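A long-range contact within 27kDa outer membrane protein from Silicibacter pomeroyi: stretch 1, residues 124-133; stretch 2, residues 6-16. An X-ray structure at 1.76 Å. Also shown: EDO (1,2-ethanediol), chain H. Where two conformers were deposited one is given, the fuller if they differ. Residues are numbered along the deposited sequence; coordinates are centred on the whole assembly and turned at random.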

# COMPACT_ATOMS: atom_id res chain seq x y z
N PRO A 124 0.02 6.68 17.72
CA PRO A 124 0.98 5.57 17.76
C PRO A 124 0.64 4.39 16.82
O PRO A 124 1.55 3.68 16.41
CB PRO A 124 0.99 5.14 19.24
CG PRO A 124 -0.32 5.64 19.79
CD PRO A 124 -0.59 6.93 19.04
N GLU A 125 -0.62 4.18 16.44
CA GLU A 125 -0.92 3.12 15.45
C GLU A 125 -0.25 3.41 14.08
O GLU A 125 0.07 2.48 13.33
CB GLU A 125 -2.43 2.85 15.28
CG GLU A 125 -3.17 3.99 14.62
CD GLU A 125 -4.67 3.73 14.43
OE1 GLU A 125 -5.08 2.56 14.32
OE2 GLU A 125 -5.43 4.73 14.38
N VAL A 126 -0.03 4.69 13.76
CA VAL A 126 0.59 5.06 12.49
C VAL A 126 2.07 4.63 12.52
O VAL A 126 2.57 3.92 11.61
CB VAL A 126 0.43 6.61 12.22
CG1 VAL A 126 1.29 7.05 11.03
CG2 VAL A 126 -1.04 6.94 11.94
N THR A 127 2.74 5.03 13.60
CA THR A 127 4.11 4.59 13.86
C THR A 127 4.23 3.05 13.86
O THR A 127 5.16 2.51 13.23
CB THR A 127 4.60 5.16 15.16
OG1 THR A 127 4.59 6.60 15.06
CG2 THR A 127 6.02 4.68 15.46
N ALA A 128 3.29 2.38 14.54
CA ALA A 128 3.29 0.92 14.63
C ALA A 128 3.20 0.29 13.23
O ALA A 128 3.92 -0.69 12.95
CB ALA A 128 2.17 0.38 15.57
N HIS A 129 2.35 0.83 12.36
CA HIS A 129 2.24 0.27 10.99
C HIS A 129 3.58 0.39 10.26
O HIS A 129 4.10 -0.57 9.69
CB HIS A 129 1.16 0.96 10.17
CG HIS A 129 1.10 0.49 8.75
ND1 HIS A 129 0.15 -0.40 8.30
CD2 HIS A 129 1.91 0.75 7.69
CE1 HIS A 129 0.35 -0.64 7.01
NE2 HIS A 129 1.42 0.03 6.62
N ILE A 130 4.14 1.59 10.25
CA ILE A 130 5.37 1.81 9.47
C ILE A 130 6.52 0.96 10.01
O ILE A 130 7.29 0.38 9.22
CB ILE A 130 5.72 3.32 9.43
CG1 ILE A 130 4.65 4.09 8.64
CG2 ILE A 130 7.10 3.53 8.78
CD1 ILE A 130 4.67 5.64 8.86
N ALA A 131 6.64 0.85 11.33
CA ALA A 131 7.68 0.02 11.92
C ALA A 131 7.52 -1.45 11.51
O ALA A 131 8.51 -2.14 11.26
CB ALA A 131 7.67 0.13 13.44
N GLN A 132 6.26 -1.91 11.48
CA GLN A 132 6.01 -3.31 11.07
C GLN A 132 6.29 -3.50 9.58
O GLN A 132 6.76 -4.57 9.18
CB GLN A 132 4.58 -3.73 11.45
CG GLN A 132 4.15 -5.14 10.99
CD GLN A 132 4.94 -6.27 11.61
OE1 GLN A 132 5.94 -6.07 12.32
NE2 GLN A 132 4.45 -7.51 11.39
N SER A 133 5.99 -2.49 8.75
CA SER A 133 6.35 -2.60 7.32
C SER A 133 7.86 -2.79 7.17
O SER A 133 8.30 -3.66 6.40
CB SER A 133 5.90 -1.41 6.52
OG SER A 133 4.48 -1.29 6.50
C1 EDO H . -2.37 -9.83 14.20
O1 EDO H . -1.88 -9.87 15.55
C2 EDO H . -1.40 -10.57 13.29
O2 EDO H . -1.17 -9.81 12.09
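Stretch 2, residues 6-16: DSLFNDPNAPV

What shape does stretch 2 take as it lies on stretch 1? Stretch 1 is helical throughout, from Pro-124 to Ser-133. Stretch 2 opens with the last turn of another helix, residues 6-9, and Asn-10 is the first residue to leave helical phi/psi. A type I beta turn follows from Asp-11 to Ala-14, closed by the backbone hydrogen bond from Ala-14 N to Asp-11 O at 3.1 Å, and the chain then runs extended through Pro-15. The order of contacts is reversed: Ser-7 lies nearest Gln-132, whereas Asn-13, later in its stretch, reaches back to His-129 and Glu-125. The backbones come closest at the turn, where His-129 CA and Asn-13 CA are 6.3 Å apart; Gln-132 CA and Ser-7 CA are separated by 9.2 Å.

Which hydrogen bonds join the two directly? There are two, and Asn-13 takes part in both. Its side chain points toward the helix, and Asn-13 ND2 donates to Glu-125 O at 2.9 Å with a nearly straight angle of 172°. That carbonyl also accepts the helical bond from His-129 N, at 3.0 Å, so the amide joins an acceptor already in use within the helix. In return, His-129 ND1 donates to Asn-13 O at 2.8 Å. Side chain thus meets backbone in each direction. Asn-13 is itself steadied by the turn, since Asn-13 N donates to Asp-11 OD1 at 2.8 Å.

What packs around these bonds? The His-129 ring, with chi1 in t, presents its edge to Asn-13 O and to Ala-14 CA, the latter 3.9 Å from His-129 CE1. Pro-15 CD lies equally far from His-129 CE1, at 3.9 Å, so the chain leaving the turn stays against the imidazole. Beside the amide of Asn-13, His-129 CB is 3.6 Å from Asn-13 ND2, while Ala-128 CB makes a looser contact with Asn-13 ND2 at 4.2 Å.

How is the Gln-132 end held? Here the stretches stand farther apart and water fills the gap. Direct contacts are loose: Gln-132 NE2 lies 4.2 Å from Ser-7 CB, and Gln-132 CG is the same 4.2 Å from Asp-11 OD2. One water accepts from Gln-132 NE2 at 2.8 Å and donates to both Ser-7 O and Asp-11 OD2, each 2.8 Å from the water oxygen, linking Gln-132 to both the helical part of stretch 2, through Ser-7, and the turn, through Asp-11. A second water accepts from Gln-132 NE2 at 3.1 Å and donates to Ser-7 OG at 3.2 Å.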

# COMPACT_ATOMS: atom_id res chain seq x y z
N ASP A 6 -0.39 -14.99 9.03
CA ASP A 6 -1.15 -14.08 9.86
C ASP A 6 -0.58 -12.68 9.85
O ASP A 6 -1.35 -11.72 9.72
CB ASP A 6 -1.24 -14.57 11.30
CG ASP A 6 -2.34 -15.58 11.51
OD1 ASP A 6 -3.24 -15.69 10.65
OD2 ASP A 6 -2.28 -16.28 12.54
N SER A 7 0.74 -12.54 9.96
CA SER A 7 1.36 -11.20 9.93
C SER A 7 1.19 -10.52 8.59
O SER A 7 1.04 -9.30 8.53
CB SER A 7 2.85 -11.27 10.25
OG SER A 7 3.06 -12.01 11.43
N LEU A 8 1.21 -11.31 7.51
CA LEU A 8 1.15 -10.71 6.18
C LEU A 8 -0.27 -10.41 5.75
O LEU A 8 -0.55 -9.36 5.16
CB LEU A 8 1.81 -11.60 5.13
CG LEU A 8 3.34 -11.54 5.15
CD1 LEU A 8 3.89 -12.64 4.27
CD2 LEU A 8 3.81 -10.16 4.67
N PHE A 9 -1.17 -11.34 6.04
CA PHE A 9 -2.49 -11.26 5.42
C PHE A 9 -3.58 -10.87 6.38
O PHE A 9 -4.66 -10.44 5.92
CB PHE A 9 -2.85 -12.59 4.75
CG PHE A 9 -1.85 -13.07 3.70
CD1 PHE A 9 -1.15 -12.19 2.89
CD2 PHE A 9 -1.67 -14.44 3.49
CE1 PHE A 9 -0.25 -12.65 1.93
CE2 PHE A 9 -0.77 -14.92 2.52
CZ PHE A 9 -0.06 -14.02 1.75
N ASN A 10 -3.35 -11.01 7.69
CA ASN A 10 -4.43 -10.75 8.66
C ASN A 10 -4.14 -9.67 9.72
O ASN A 10 -4.64 -9.73 10.85
CB ASN A 10 -4.84 -12.05 9.32
CG ASN A 10 -5.40 -13.05 8.32
OD1 ASN A 10 -5.00 -14.20 8.31
ND2 ASN A 10 -6.34 -12.61 7.48
N ASP A 11 -3.32 -8.70 9.35
CA ASP A 11 -2.99 -7.60 10.27
C ASP A 11 -4.09 -6.52 10.21
O ASP A 11 -4.30 -5.90 9.15
CB ASP A 11 -1.63 -7.03 9.81
CG ASP A 11 -1.15 -5.89 10.69
OD1 ASP A 11 -1.95 -5.39 11.49
OD2 ASP A 11 0.04 -5.50 10.53
N PRO A 12 -4.80 -6.28 11.32
CA PRO A 12 -5.89 -5.28 11.27
C PRO A 12 -5.42 -3.86 11.01
O PRO A 12 -6.24 -3.00 10.60
CB PRO A 12 -6.54 -5.39 12.65
CG PRO A 12 -5.59 -6.10 13.48
CD PRO A 12 -4.72 -6.95 12.63
N ASN A 13 -4.13 -3.60 11.22
CA ASN A 13 -3.57 -2.26 11.04
C ASN A 13 -3.02 -2.07 9.62
O ASN A 13 -2.38 -1.06 9.32
CB ASN A 13 -2.49 -2.00 12.13
CG ASN A 13 -2.15 -0.49 12.31
OD1 ASN A 13 -2.97 0.42 12.00
ND2 ASN A 13 -0.95 -0.22 12.87
N ALA A 14 -3.29 -3.03 8.73
CA ALA A 14 -2.87 -2.89 7.32
C ALA A 14 -4.11 -2.73 6.45
O ALA A 14 -5.01 -3.58 6.50
CB ALA A 14 -2.06 -4.14 6.88
N PRO A 15 -4.17 -1.65 5.65
CA PRO A 15 -5.38 -1.49 4.82
C PRO A 15 -5.66 -2.67 3.89
O PRO A 15 -4.74 -3.27 3.34
CB PRO A 15 -5.09 -0.24 3.99
CG PRO A 15 -4.10 0.54 4.83
CD PRO A 15 -3.25 -0.50 5.52
N VAL A 16 -6.94 -2.96 3.72
CA VAL A 16 -7.38 -4.00 2.80
C VAL A 16 -8.22 -3.35 1.70
O VAL A 16 -9.20 -2.66 1.99
CB VAL A 16 -8.24 -5.05 3.55
CG1 VAL A 16 -8.88 -6.05 2.55
CG2 VAL A 16 -7.37 -5.80 4.59
O HOH W 1 1.78 -7.63 10.59
O HOH W 2 5.10 -10.13 12.93